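Local coordinates for protein C-type lectin domain family 4, member a4 (PDB 3VYK) that binds N-glycans carrying a bisecting N-acetylglucosamine through the C-type lectin domain of a cell-surface inhibitory receptor, next to a bound calcium ion, at residues L18-S24 / C117-N122. Sequence-based numbering, arbitrary orientation.
Sequences LNDSKAS and CKDEHN. With NAG (2-acetamido-2-deoxy-beta-D-glucopyranose), chain B; NAG (2-acetamido-2-deoxy-beta-D-glucopyranose), chain C.
K22 lays the aliphatic part of its side chain along the backbone of E120 and H121, its CD 3.8 Å from E120 O and its CB beside the carbonyl of H121. A chain extended beyond CG suits this place, since its methylenes pass over peptide groups while the ammonium leads away. CB and CG of E120 pack along the backbone of A23 and S24, CG 3.7 Å from S24 N. The CB atoms of K22 and E120 meet next to an antiparallel hydrogen-bonded pair: A23 N gives to H121 O at 3.0 Å, and H121 N to A23 O at 2.9 Å. In this C-type lectin fold the bridge ties strand 21-23, just before helix 25-34, to strand 121-128, whose first residue, H121, is part of the sugar site. The small methyl of A23 rests on S28 and K31 of that helix. With CG beside its backbone N (chi1 -74°), H121 presents an imidazole whose NE2 hydrogen-bonds O4 of NAG chain B at 2.7 Å, in the ring plane, while ND1 bonds weakly to D119 O. One carboxylate oxygen of D119, OD2, accepts from both sugars: O6 of NAG chain B and O4 of NAG chain C, the latter at 2.6 Å.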
loop_
_atom_site.group_PDB
_atom_site.type_symbol
_atom_site.label_atom_id
_atom_site.label_comp_id
_atom_site.label_asym_id
_atom_site.label_seq_id
_atom_site.Cartn_x
_atom_site.Cartn_y
_atom_site.Cartn_z
ATOM N N LEU A 18 9.515 1.035 2.943
ATOM C CA LEU A 18 10.360 -0.141 3.104
ATOM C C LEU A 18 11.058 -0.430 1.779
ATOM O O LEU A 18 10.531 -1.157 0.925
ATOM C CB LEU A 18 9.517 -1.330 3.580
ATOM C CG LEU A 18 10.156 -2.343 4.526
ATOM C CD1 LEU A 18 9.087 -3.208 5.173
ATOM C CD2 LEU A 18 11.178 -3.197 3.792
ATOM N N ASN A 19 12.239 0.170 1.624
ATOM C CA ASN A 19 13.031 0.149 0.396
ATOM C C ASN A 19 14.213 -0.823 0.437
ATOM O O ASN A 19 14.753 -1.165 -0.613
ATOM C CB ASN A 19 13.606 1.547 0.113
ATOM C CG ASN A 19 12.625 2.474 -0.580
ATOM O OD1 ASN A 19 12.678 3.689 -0.386
ATOM N ND2 ASN A 19 11.748 1.917 -1.410
ATOM N N ASP A 20 14.624 -1.240 1.632
ATOM C CA ASP A 20 15.918 -1.935 1.791
ATOM C C ASP A 20 15.885 -3.411 1.386
ATOM O O ASP A 20 16.933 -4.050 1.225
ATOM C CB ASP A 20 16.500 -1.736 3.206
ATOM C CG ASP A 20 15.866 -2.643 4.264
ATOM O OD1 ASP A 20 14.988 -3.478 3.947
ATOM O OD2 ASP A 20 16.269 -2.520 5.443
ATOM N N SER A 21 14.676 -3.938 1.218
ATOM C CA SER A 21 14.475 -5.330 0.831
ATOM C C SER A 21 13.070 -5.527 0.275
ATOM O O SER A 21 12.202 -4.659 0.429
ATOM C CB SER A 21 14.704 -6.263 2.027
ATOM O OG SER A 21 13.886 -5.901 3.125
ATOM N N LYS A 22 12.867 -6.663 -0.384
ATOM C CA LYS A 22 11.556 -7.050 -0.897
ATOM C C LYS A 22 11.053 -8.284 -0.164
ATOM O O LYS A 22 11.837 -9.073 0.378
ATOM C CB LYS A 22 11.611 -7.312 -2.400
ATOM C CG LYS A 22 11.966 -6.099 -3.244
ATOM C CD LYS A 22 12.030 -6.472 -4.713
ATOM C CE LYS A 22 12.548 -5.321 -5.554
ATOM N NZ LYS A 22 12.826 -5.767 -6.947
ATOM N N ALA A 23 9.734 -8.441 -0.140
ATOM C CA ALA A 23 9.102 -9.538 0.572
ATOM C C ALA A 23 7.700 -9.727 0.025
ATOM O O ALA A 23 7.137 -8.805 -0.582
ATOM C CB ALA A 23 9.047 -9.241 2.065
ATOM N N SER A 24 7.144 -10.916 0.242
ATOM C CA SER A 24 5.734 -11.185 -0.045
ATOM C C SER A 24 4.810 -10.280 0.772
ATOM O O SER A 24 5.248 -9.582 1.691
ATOM C CB SER A 24 5.406 -12.641 0.276
ATOM O OG SER A 24 5.384 -12.836 1.685
ATOM N N CYS A 117 -0.043 -12.136 -4.137
ATOM C CA CYS A 117 0.469 -11.879 -2.800
ATOM C C CYS A 117 1.874 -12.440 -2.584
ATOM O O CYS A 117 2.643 -11.882 -1.810
ATOM C CB CYS A 117 -0.505 -12.427 -1.745
ATOM S SG CYS A 117 -2.154 -11.685 -1.860
ATOM N N LYS A 118 2.200 -13.519 -3.299
ATOM C CA LYS A 118 3.489 -14.174 -3.112
ATOM C C LYS A 118 4.635 -13.442 -3.811
ATOM O O LYS A 118 5.798 -13.709 -3.523
ATOM C CB LYS A 118 3.431 -15.640 -3.572
ATOM C CG LYS A 118 3.174 -15.826 -5.058
ATOM C CD LYS A 118 3.424 -17.261 -5.520
ATOM C CE LYS A 118 2.428 -18.241 -4.919
ATOM N NZ LYS A 118 2.557 -19.581 -5.554
ATOM N N ASP A 119 4.324 -12.518 -4.718
ATOM C CA ASP A 119 5.377 -11.820 -5.464
ATOM C C ASP A 119 6.056 -10.813 -4.557
ATOM O O ASP A 119 5.389 -10.053 -3.862
ATOM C CB ASP A 119 4.829 -11.117 -6.712
ATOM C CG ASP A 119 4.519 -12.077 -7.854
ATOM O OD1 ASP A 119 4.598 -13.311 -7.664
ATOM O OD2 ASP A 119 4.161 -11.589 -8.947
ATOM N N GLU A 120 7.382 -10.804 -4.548
ATOM C CA GLU A 120 8.117 -9.995 -3.580
ATOM C C GLU A 120 8.273 -8.554 -4.037
ATOM O O GLU A 120 8.739 -8.290 -5.145
ATOM C CB GLU A 120 9.483 -10.621 -3.276
ATOM C CG GLU A 120 9.378 -11.937 -2.524
ATOM C CD GLU A 120 10.724 -12.579 -2.252
ATOM O OE1 GLU A 120 11.662 -12.392 -3.058
ATOM O OE2 GLU A 120 10.836 -13.281 -1.222
ATOM N N HIS A 121 7.860 -7.628 -3.171
ATOM C CA HIS A 121 7.928 -6.203 -3.470
ATOM C C HIS A 121 8.331 -5.409 -2.275
ATOM O O HIS A 121 8.420 -5.923 -1.156
ATOM C CB HIS A 121 6.574 -5.708 -3.991
ATOM C CG HIS A 121 6.288 -6.149 -5.395
ATOM N ND1 HIS A 121 5.782 -7.367 -5.684
ATOM C CD2 HIS A 121 6.503 -5.512 -6.606
ATOM C CE1 HIS A 121 5.671 -7.490 -7.016
ATOM N NE2 HIS A 121 6.108 -6.360 -7.577
ATOM N N ASN A 122 8.570 -4.124 -2.509
ATOM C CA ASN A 122 8.712 -3.171 -1.419
ATOM C C ASN A 122 7.338 -2.897 -0.809
ATOM O O ASN A 122 6.350 -3.499 -1.220
ATOM C CB ASN A 122 9.401 -1.926 -1.950
ATOM C CG ASN A 122 10.790 -2.244 -2.471
ATOM O OD1 ASN A 122 11.699 -2.538 -1.690
ATOM N ND2 ASN A 122 10.936 -2.276 -3.784
HETATM C C1 NAG B . 2.880 -6.666 -12.853
HETATM C C2 NAG B . 3.456 -5.253 -12.678
HETATM C C3 NAG B . 4.836 -5.285 -12.022
HETATM C C4 NAG B . 4.821 -6.170 -10.774
HETATM C C5 NAG B . 4.182 -7.534 -11.059
HETATM C C6 NAG B . 3.981 -8.362 -9.797
HETATM C C7 NAG B . 2.513 -3.727 -14.349
HETATM C C8 NAG B . 2.592 -3.221 -15.756
HETATM N N2 NAG B . 3.430 -4.623 -13.988
HETATM O O3 NAG B . 5.198 -3.967 -11.652
HETATM O O4 NAG B . 6.129 -6.350 -10.289
HETATM O O5 NAG B . 2.893 -7.347 -11.611
HETATM O O6 NAG B . 5.129 -9.112 -9.460
HETATM O O7 NAG B . 1.624 -3.328 -13.584
HETATM C C1 NAG C . 3.854 -11.037 -15.072
HETATM C C2 NAG C . 5.288 -11.017 -14.553
HETATM C C3 NAG C . 5.420 -11.934 -13.339
HETATM C C4 NAG C . 4.341 -11.647 -12.290
HETATM C C5 NAG C . 2.971 -11.586 -12.961
HETATM C C6 NAG C . 1.872 -11.181 -11.981
HETATM C C7 NAG C . 6.935 -10.601 -16.326
HETATM C C8 NAG C . 7.818 -11.239 -17.363
HETATM N N2 NAG C . 6.205 -11.453 -15.600
HETATM O O3 NAG C . 6.700 -11.746 -12.783
HETATM O O4 NAG C . 4.365 -12.668 -11.314
HETATM O O5 NAG C . 2.960 -10.658 -14.038
HETATM O O6 NAG C . 0.606 -11.441 -12.547
HETATM O O7 NAG C . 6.916 -9.374 -16.206
#